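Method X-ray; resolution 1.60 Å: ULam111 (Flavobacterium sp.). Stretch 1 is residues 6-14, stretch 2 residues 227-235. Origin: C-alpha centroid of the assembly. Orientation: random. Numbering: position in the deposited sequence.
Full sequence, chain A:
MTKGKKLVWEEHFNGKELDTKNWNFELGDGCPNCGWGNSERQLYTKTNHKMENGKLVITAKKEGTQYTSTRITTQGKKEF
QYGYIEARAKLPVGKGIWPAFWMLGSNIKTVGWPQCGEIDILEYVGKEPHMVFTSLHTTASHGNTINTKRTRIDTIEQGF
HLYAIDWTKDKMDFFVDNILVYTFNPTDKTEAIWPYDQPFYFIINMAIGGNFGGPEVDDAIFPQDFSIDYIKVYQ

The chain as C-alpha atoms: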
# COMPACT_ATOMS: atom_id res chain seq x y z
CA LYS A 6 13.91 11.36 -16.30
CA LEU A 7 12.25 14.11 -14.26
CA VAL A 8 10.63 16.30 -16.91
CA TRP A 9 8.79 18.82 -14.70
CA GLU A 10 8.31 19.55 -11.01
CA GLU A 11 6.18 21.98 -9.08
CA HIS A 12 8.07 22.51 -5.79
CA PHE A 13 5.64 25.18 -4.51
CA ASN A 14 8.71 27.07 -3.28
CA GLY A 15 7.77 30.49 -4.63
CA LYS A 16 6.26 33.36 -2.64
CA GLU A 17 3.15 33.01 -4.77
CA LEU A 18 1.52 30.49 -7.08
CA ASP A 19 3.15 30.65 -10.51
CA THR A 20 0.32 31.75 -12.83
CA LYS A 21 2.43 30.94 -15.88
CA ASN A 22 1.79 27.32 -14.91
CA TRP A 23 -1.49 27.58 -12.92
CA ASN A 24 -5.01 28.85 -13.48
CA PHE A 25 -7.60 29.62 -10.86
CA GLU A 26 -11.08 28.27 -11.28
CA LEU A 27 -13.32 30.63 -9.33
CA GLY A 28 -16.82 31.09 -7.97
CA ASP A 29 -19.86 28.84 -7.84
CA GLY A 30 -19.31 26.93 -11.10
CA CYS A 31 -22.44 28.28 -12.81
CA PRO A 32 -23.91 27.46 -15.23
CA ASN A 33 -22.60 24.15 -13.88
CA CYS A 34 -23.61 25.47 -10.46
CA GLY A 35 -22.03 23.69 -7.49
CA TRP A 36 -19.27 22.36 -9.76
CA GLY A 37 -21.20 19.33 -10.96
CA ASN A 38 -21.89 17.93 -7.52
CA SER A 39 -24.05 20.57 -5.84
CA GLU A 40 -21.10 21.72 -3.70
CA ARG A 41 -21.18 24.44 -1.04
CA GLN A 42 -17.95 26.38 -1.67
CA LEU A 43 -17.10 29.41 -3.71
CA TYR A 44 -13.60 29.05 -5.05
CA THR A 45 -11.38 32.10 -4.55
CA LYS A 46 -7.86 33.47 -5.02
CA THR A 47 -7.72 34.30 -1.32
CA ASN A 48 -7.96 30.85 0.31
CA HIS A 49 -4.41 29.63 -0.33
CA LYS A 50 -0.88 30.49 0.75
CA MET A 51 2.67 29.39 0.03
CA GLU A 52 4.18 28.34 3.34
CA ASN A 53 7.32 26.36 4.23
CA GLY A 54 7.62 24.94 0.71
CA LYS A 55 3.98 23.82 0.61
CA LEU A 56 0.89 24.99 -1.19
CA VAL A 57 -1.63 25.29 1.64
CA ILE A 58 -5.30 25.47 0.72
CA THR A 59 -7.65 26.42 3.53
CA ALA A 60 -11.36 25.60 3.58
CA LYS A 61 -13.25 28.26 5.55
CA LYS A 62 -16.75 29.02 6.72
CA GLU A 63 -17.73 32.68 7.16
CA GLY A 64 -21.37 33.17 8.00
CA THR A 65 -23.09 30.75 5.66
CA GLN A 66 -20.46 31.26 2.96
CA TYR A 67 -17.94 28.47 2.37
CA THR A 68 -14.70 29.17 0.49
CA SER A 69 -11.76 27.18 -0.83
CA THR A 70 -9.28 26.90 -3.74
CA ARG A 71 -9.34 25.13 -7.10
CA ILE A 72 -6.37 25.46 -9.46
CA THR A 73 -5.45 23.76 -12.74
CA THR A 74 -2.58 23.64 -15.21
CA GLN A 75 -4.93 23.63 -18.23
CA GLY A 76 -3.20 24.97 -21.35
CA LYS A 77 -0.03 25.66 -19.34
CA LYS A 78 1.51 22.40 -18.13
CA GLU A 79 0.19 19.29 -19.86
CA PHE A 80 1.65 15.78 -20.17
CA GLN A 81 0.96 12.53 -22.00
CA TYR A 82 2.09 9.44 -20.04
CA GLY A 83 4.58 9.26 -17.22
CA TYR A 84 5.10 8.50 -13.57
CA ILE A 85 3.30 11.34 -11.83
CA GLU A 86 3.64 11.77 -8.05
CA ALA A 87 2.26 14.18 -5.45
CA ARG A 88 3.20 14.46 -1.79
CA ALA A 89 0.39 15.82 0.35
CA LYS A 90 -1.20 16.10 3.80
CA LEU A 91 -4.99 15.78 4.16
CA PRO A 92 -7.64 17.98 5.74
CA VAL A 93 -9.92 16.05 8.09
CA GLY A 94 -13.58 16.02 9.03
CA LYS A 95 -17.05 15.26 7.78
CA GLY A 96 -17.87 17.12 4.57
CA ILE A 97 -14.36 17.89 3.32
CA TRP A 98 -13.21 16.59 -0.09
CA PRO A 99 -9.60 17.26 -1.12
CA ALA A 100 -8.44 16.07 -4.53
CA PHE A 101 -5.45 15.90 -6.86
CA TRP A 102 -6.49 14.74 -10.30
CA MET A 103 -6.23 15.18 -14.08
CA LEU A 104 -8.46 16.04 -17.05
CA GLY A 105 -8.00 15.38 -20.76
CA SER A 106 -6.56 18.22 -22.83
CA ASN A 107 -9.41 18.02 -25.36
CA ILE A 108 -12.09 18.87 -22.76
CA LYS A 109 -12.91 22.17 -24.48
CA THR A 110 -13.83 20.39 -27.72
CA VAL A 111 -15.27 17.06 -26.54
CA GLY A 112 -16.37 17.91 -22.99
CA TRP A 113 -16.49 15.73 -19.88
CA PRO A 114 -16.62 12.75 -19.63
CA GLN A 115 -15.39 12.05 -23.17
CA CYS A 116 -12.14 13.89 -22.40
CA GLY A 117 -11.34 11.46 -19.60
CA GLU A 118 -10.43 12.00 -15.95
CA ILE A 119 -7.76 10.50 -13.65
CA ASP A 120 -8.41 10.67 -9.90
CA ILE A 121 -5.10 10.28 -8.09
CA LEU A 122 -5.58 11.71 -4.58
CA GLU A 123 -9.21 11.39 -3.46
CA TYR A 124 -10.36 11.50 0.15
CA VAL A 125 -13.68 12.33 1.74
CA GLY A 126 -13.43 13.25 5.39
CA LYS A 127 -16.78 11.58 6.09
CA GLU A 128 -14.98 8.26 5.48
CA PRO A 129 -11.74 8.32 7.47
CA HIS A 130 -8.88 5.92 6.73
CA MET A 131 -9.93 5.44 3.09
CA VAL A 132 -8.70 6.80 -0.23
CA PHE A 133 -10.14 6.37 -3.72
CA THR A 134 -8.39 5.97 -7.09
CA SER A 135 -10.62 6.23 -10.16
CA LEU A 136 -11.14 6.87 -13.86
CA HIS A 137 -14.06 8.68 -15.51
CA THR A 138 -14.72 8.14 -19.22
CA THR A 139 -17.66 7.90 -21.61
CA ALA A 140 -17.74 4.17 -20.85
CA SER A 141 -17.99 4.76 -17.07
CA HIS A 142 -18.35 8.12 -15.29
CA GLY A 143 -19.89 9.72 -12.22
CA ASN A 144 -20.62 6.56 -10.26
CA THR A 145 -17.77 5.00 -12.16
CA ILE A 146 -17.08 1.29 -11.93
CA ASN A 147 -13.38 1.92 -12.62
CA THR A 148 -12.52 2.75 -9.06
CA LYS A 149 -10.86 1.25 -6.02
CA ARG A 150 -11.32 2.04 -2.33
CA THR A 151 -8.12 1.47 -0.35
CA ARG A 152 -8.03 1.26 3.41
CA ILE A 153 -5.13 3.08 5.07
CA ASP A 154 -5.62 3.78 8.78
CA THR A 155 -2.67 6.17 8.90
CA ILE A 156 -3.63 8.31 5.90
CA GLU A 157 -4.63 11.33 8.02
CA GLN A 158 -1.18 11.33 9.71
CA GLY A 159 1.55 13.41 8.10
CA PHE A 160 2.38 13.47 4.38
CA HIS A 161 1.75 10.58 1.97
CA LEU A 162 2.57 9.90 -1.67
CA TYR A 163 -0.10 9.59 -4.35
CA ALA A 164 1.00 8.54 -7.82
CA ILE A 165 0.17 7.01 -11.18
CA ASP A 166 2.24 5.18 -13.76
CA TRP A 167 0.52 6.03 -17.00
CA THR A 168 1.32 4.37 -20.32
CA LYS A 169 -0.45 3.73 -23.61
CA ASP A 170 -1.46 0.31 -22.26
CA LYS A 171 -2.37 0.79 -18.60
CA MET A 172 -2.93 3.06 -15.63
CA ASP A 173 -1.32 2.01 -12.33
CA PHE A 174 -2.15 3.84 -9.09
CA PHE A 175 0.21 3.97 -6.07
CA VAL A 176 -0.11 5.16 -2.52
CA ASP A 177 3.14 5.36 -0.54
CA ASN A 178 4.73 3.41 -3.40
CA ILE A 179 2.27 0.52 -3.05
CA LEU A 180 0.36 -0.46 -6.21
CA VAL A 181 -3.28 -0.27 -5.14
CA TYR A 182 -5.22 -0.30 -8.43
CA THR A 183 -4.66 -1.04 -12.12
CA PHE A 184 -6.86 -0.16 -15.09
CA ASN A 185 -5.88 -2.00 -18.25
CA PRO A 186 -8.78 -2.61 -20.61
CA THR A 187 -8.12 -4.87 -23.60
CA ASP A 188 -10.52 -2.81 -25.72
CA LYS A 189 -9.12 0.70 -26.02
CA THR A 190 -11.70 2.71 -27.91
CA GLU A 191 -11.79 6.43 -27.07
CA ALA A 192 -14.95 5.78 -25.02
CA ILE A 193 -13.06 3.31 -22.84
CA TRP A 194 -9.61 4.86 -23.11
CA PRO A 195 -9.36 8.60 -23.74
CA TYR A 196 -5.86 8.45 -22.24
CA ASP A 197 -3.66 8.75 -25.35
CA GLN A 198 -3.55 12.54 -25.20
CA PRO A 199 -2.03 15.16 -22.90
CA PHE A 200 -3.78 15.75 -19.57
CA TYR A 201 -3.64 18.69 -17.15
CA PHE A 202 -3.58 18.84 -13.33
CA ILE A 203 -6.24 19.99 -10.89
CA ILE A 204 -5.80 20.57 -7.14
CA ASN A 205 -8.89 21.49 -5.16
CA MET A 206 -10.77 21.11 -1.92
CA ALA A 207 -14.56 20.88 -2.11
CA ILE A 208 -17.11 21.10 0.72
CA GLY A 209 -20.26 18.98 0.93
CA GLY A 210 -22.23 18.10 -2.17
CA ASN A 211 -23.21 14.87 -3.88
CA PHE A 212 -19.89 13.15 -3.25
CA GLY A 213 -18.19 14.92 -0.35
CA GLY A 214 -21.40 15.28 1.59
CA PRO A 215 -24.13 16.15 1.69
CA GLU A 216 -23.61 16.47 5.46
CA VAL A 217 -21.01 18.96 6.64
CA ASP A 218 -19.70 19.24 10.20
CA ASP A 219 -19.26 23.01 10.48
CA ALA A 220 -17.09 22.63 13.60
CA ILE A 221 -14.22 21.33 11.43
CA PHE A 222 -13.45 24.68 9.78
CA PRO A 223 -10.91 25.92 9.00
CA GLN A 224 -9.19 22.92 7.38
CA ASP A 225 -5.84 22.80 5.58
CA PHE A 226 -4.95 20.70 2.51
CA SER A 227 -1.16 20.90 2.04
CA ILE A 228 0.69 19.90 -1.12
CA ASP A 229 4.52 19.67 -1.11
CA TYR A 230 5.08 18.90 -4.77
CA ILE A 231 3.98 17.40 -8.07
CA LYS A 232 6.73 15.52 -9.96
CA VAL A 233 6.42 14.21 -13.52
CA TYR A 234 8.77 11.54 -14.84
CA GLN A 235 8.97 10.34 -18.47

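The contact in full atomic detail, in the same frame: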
# COMPACT_ATOMS: atom_id res chain seq x y z
N LYS A 6 13.37 10.10 -16.78
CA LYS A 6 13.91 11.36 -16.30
C LYS A 6 12.80 12.23 -15.71
O LYS A 6 11.64 12.10 -16.10
CB LYS A 6 14.66 12.11 -17.45
CG LYS A 6 13.85 12.39 -18.74
CD LYS A 6 14.73 12.95 -19.93
CE LYS A 6 15.36 14.25 -19.53
NZ LYS A 6 15.94 14.95 -20.71
N LEU A 7 13.17 13.10 -14.78
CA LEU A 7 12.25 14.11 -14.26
C LEU A 7 12.07 15.18 -15.31
O LEU A 7 13.04 15.86 -15.66
CB LEU A 7 12.76 14.71 -12.95
CG LEU A 7 11.85 15.75 -12.30
CD1 LEU A 7 10.57 15.09 -11.81
CD2 LEU A 7 12.57 16.43 -11.15
N VAL A 8 10.86 15.34 -15.83
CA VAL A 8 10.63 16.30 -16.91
C VAL A 8 10.04 17.62 -16.43
O VAL A 8 10.20 18.64 -17.09
CB VAL A 8 9.73 15.70 -18.02
CG1 VAL A 8 10.32 14.40 -18.54
CG2 VAL A 8 8.30 15.50 -17.53
N TRP A 9 9.35 17.60 -15.29
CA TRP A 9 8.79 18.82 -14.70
C TRP A 9 8.48 18.59 -13.23
O TRP A 9 8.07 17.51 -12.85
CB TRP A 9 7.51 19.27 -15.41
CG TRP A 9 6.95 20.55 -14.85
CD1 TRP A 9 7.53 21.80 -14.92
CD2 TRP A 9 5.70 20.74 -14.15
NE1 TRP A 9 6.74 22.72 -14.28
CE2 TRP A 9 5.61 22.10 -13.81
CE3 TRP A 9 4.67 19.87 -13.76
CZ2 TRP A 9 4.52 22.64 -13.11
CZ3 TRP A 9 3.59 20.40 -13.07
CH2 TRP A 9 3.52 21.76 -12.75
N GLU A 10 8.72 19.60 -12.41
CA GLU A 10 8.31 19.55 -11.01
C GLU A 10 7.77 20.90 -10.58
O GLU A 10 8.33 21.95 -10.91
CB GLU A 10 9.46 19.13 -10.08
CG GLU A 10 9.01 19.03 -8.62
CD GLU A 10 10.11 18.60 -7.68
OE1 GLU A 10 11.18 18.19 -8.17
OE2 GLU A 10 9.90 18.67 -6.44
N GLU A 11 6.67 20.85 -9.85
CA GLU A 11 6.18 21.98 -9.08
C GLU A 11 6.59 21.78 -7.62
O GLU A 11 6.06 20.90 -6.94
CB GLU A 11 4.66 22.11 -9.20
CG GLU A 11 4.06 23.13 -8.26
CD GLU A 11 4.58 24.55 -8.52
OE1 GLU A 11 5.57 24.94 -7.86
OE2 GLU A 11 4.00 25.24 -9.38
N HIS A 12 7.54 22.60 -7.16
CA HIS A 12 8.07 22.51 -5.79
C HIS A 12 7.25 23.33 -4.79
O HIS A 12 7.44 23.21 -3.59
CB HIS A 12 9.52 23.00 -5.72
CG HIS A 12 10.49 22.25 -6.58
ND1 HIS A 12 10.64 22.48 -7.94
CD2 HIS A 12 11.42 21.31 -6.26
CE1 HIS A 12 11.59 21.70 -8.42
NE2 HIS A 12 12.08 20.98 -7.42
N PHE A 13 6.40 24.21 -5.32
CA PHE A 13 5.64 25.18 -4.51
C PHE A 13 6.55 25.97 -3.57
O PHE A 13 6.20 26.25 -2.42
CB PHE A 13 4.52 24.48 -3.73
CG PHE A 13 3.40 23.96 -4.60
CD1 PHE A 13 2.69 24.82 -5.42
CD2 PHE A 13 3.07 22.61 -4.60
CE1 PHE A 13 1.66 24.36 -6.23
CE2 PHE A 13 2.04 22.13 -5.40
CZ PHE A 13 1.34 23.00 -6.22
N ASN A 14 7.71 26.36 -4.08
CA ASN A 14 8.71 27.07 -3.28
C ASN A 14 8.67 28.58 -3.45
O ASN A 14 9.38 29.30 -2.75
CB ASN A 14 10.12 26.57 -3.61
CG ASN A 14 10.50 25.31 -2.85
OD1 ASN A 14 9.98 25.04 -1.77
ND2 ASN A 14 11.41 24.53 -3.43
N SER A 227 -2.53 20.45 2.34
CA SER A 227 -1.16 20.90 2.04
C SER A 227 -0.51 20.03 0.99
O SER A 227 -0.46 18.81 1.13
CB SER A 227 -0.29 20.90 3.30
OG SER A 227 -0.87 21.72 4.31
N ILE A 228 0.03 20.66 -0.05
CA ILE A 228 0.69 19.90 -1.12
C ILE A 228 2.15 20.34 -1.22
O ILE A 228 2.43 21.52 -1.40
CB ILE A 228 -0.03 20.07 -2.46
CG1 ILE A 228 -1.54 19.75 -2.33
CG2 ILE A 228 0.63 19.20 -3.54
CD1 ILE A 228 -2.43 20.94 -2.00
N ASP A 229 3.07 19.40 -1.06
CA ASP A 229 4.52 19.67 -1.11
C ASP A 229 5.03 19.79 -2.54
O ASP A 229 5.76 20.73 -2.87
CB ASP A 229 5.26 18.55 -0.36
CG ASP A 229 6.75 18.81 -0.15
OD1 ASP A 229 7.22 19.94 -0.38
OD2 ASP A 229 7.44 17.87 0.30
N TYR A 230 4.63 18.86 -3.40
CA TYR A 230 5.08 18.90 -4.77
C TYR A 230 4.22 18.05 -5.70
O TYR A 230 3.42 17.22 -5.27
CB TYR A 230 6.54 18.42 -4.86
CG TYR A 230 6.81 16.97 -4.46
CD1 TYR A 230 6.35 15.91 -5.24
CD2 TYR A 230 7.57 16.68 -3.34
CE1 TYR A 230 6.61 14.59 -4.89
CE2 TYR A 230 7.84 15.37 -2.99
CZ TYR A 230 7.37 14.34 -3.76
OH TYR A 230 7.66 13.05 -3.38
N ILE A 231 4.39 18.30 -7.00
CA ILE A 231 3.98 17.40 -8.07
C ILE A 231 5.24 17.16 -8.89
O ILE A 231 5.88 18.12 -9.31
CB ILE A 231 2.90 18.00 -8.99
CG1 ILE A 231 1.62 18.30 -8.21
CG2 ILE A 231 2.60 17.04 -10.14
CD1 ILE A 231 0.64 19.18 -9.01
N LYS A 232 5.59 15.89 -9.12
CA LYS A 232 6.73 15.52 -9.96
C LYS A 232 6.23 14.72 -11.15
O LYS A 232 5.35 13.87 -10.99
CB LYS A 232 7.76 14.68 -9.19
CG LYS A 232 8.51 15.44 -8.14
CD LYS A 232 9.40 14.50 -7.33
CE LYS A 232 10.07 15.23 -6.19
NZ LYS A 232 11.02 14.32 -5.46
N VAL A 233 6.78 14.98 -12.32
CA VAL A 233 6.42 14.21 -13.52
C VAL A 233 7.67 13.59 -14.12
O VAL A 233 8.62 14.30 -14.48
CB VAL A 233 5.75 15.07 -14.60
CG1 VAL A 233 5.37 14.20 -15.79
CG2 VAL A 233 4.53 15.78 -14.02
N TYR A 234 7.67 12.27 -14.23
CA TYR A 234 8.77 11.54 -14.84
C TYR A 234 8.36 10.93 -16.18
O TYR A 234 7.25 10.41 -16.31
CB TYR A 234 9.27 10.41 -13.93
CG TYR A 234 9.77 10.82 -12.57
CD1 TYR A 234 8.89 10.98 -11.50
CD2 TYR A 234 11.12 11.00 -12.34
CE1 TYR A 234 9.35 11.33 -10.25
CE2 TYR A 234 11.59 11.34 -11.08
CZ TYR A 234 10.70 11.51 -10.04
OH TYR A 234 11.18 11.86 -8.80
N GLN A 235 9.23 11.00 -17.19
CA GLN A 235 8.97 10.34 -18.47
C GLN A 235 10.25 9.72 -19.00
O GLN A 235 11.32 10.23 -18.71
CB GLN A 235 8.40 11.33 -19.49
CG GLN A 235 7.07 11.97 -19.13
CD GLN A 235 6.58 12.94 -20.19
OE1 GLN A 235 7.37 13.64 -20.83
NE2 GLN A 235 5.27 12.98 -20.39

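The N-terminal strand, residues 7-11, pairs antiparallel with residues 227-234 of the C-terminal strand, which begins earlier in the chain, joining the two ends of the chain and burying 724 Å² between the stretches. Backbone hydrogen bonds supply the framework. Lys6 N donates to Gln235 O (2.8 Å) and Gln235 N returns a bond to Lys6 O (2.9 Å). Further along, Val233 N reaches Trp9 O (2.9 Å), while Glu11 and Ile231 form a reciprocal pair, Glu11 N to Ile231 O at 2.9 Å and Ile231 N to Glu11 O at 3.1 Å.

The register shifts by one residue between Leu7 and Trp9, forming a beta bulge. Here Val233 O accepts from two successive amides, strongly from Val8 N (2.8 Å) and weakly from Trp9 N (3.5 Å). The extra residue, Val8, has a psi of -24° and directs its CA-to-CB bond toward the partner strand, where its CG2 packs 3.6 Å from Val233 CG1.

Between the amide bonds, CA-H...O contacts accompany the close approach of the strands: Tyr234 CA lies 3.2 Å from Lys6 O, Glu10 CA 3.3 Å from Ile231 O, and Tyr230 CA 3.1 Å from Glu11 O.

Apolar packing occurs on both faces of the sheet. On the face carrying Leu7 and Tyr234, Leu7 CD1 sits over the tyrosine ring, 4.0 Å from its centroid and 12° off the normal, a CH-pi contact. On the face of Trp9 and Val233, Val233 CG2 meets the indole edge, 4.1 Å from Trp9 CE3. Beyond the strand, Phe13 CE2 packs 3.7 Å from Ile228 CG2; its backbone is anchored within its own stretch by Phe13 N donating to Glu11 OE1 (2.8 Å).

Charge pairing is looser. Glu10 OE2 and Lys232 NZ are 4.6 Å apart, beyond salt-bridge range, although the extended side chains run close enough for OE2 of Glu10 to approach CE of Lys232 at 3.5 Å.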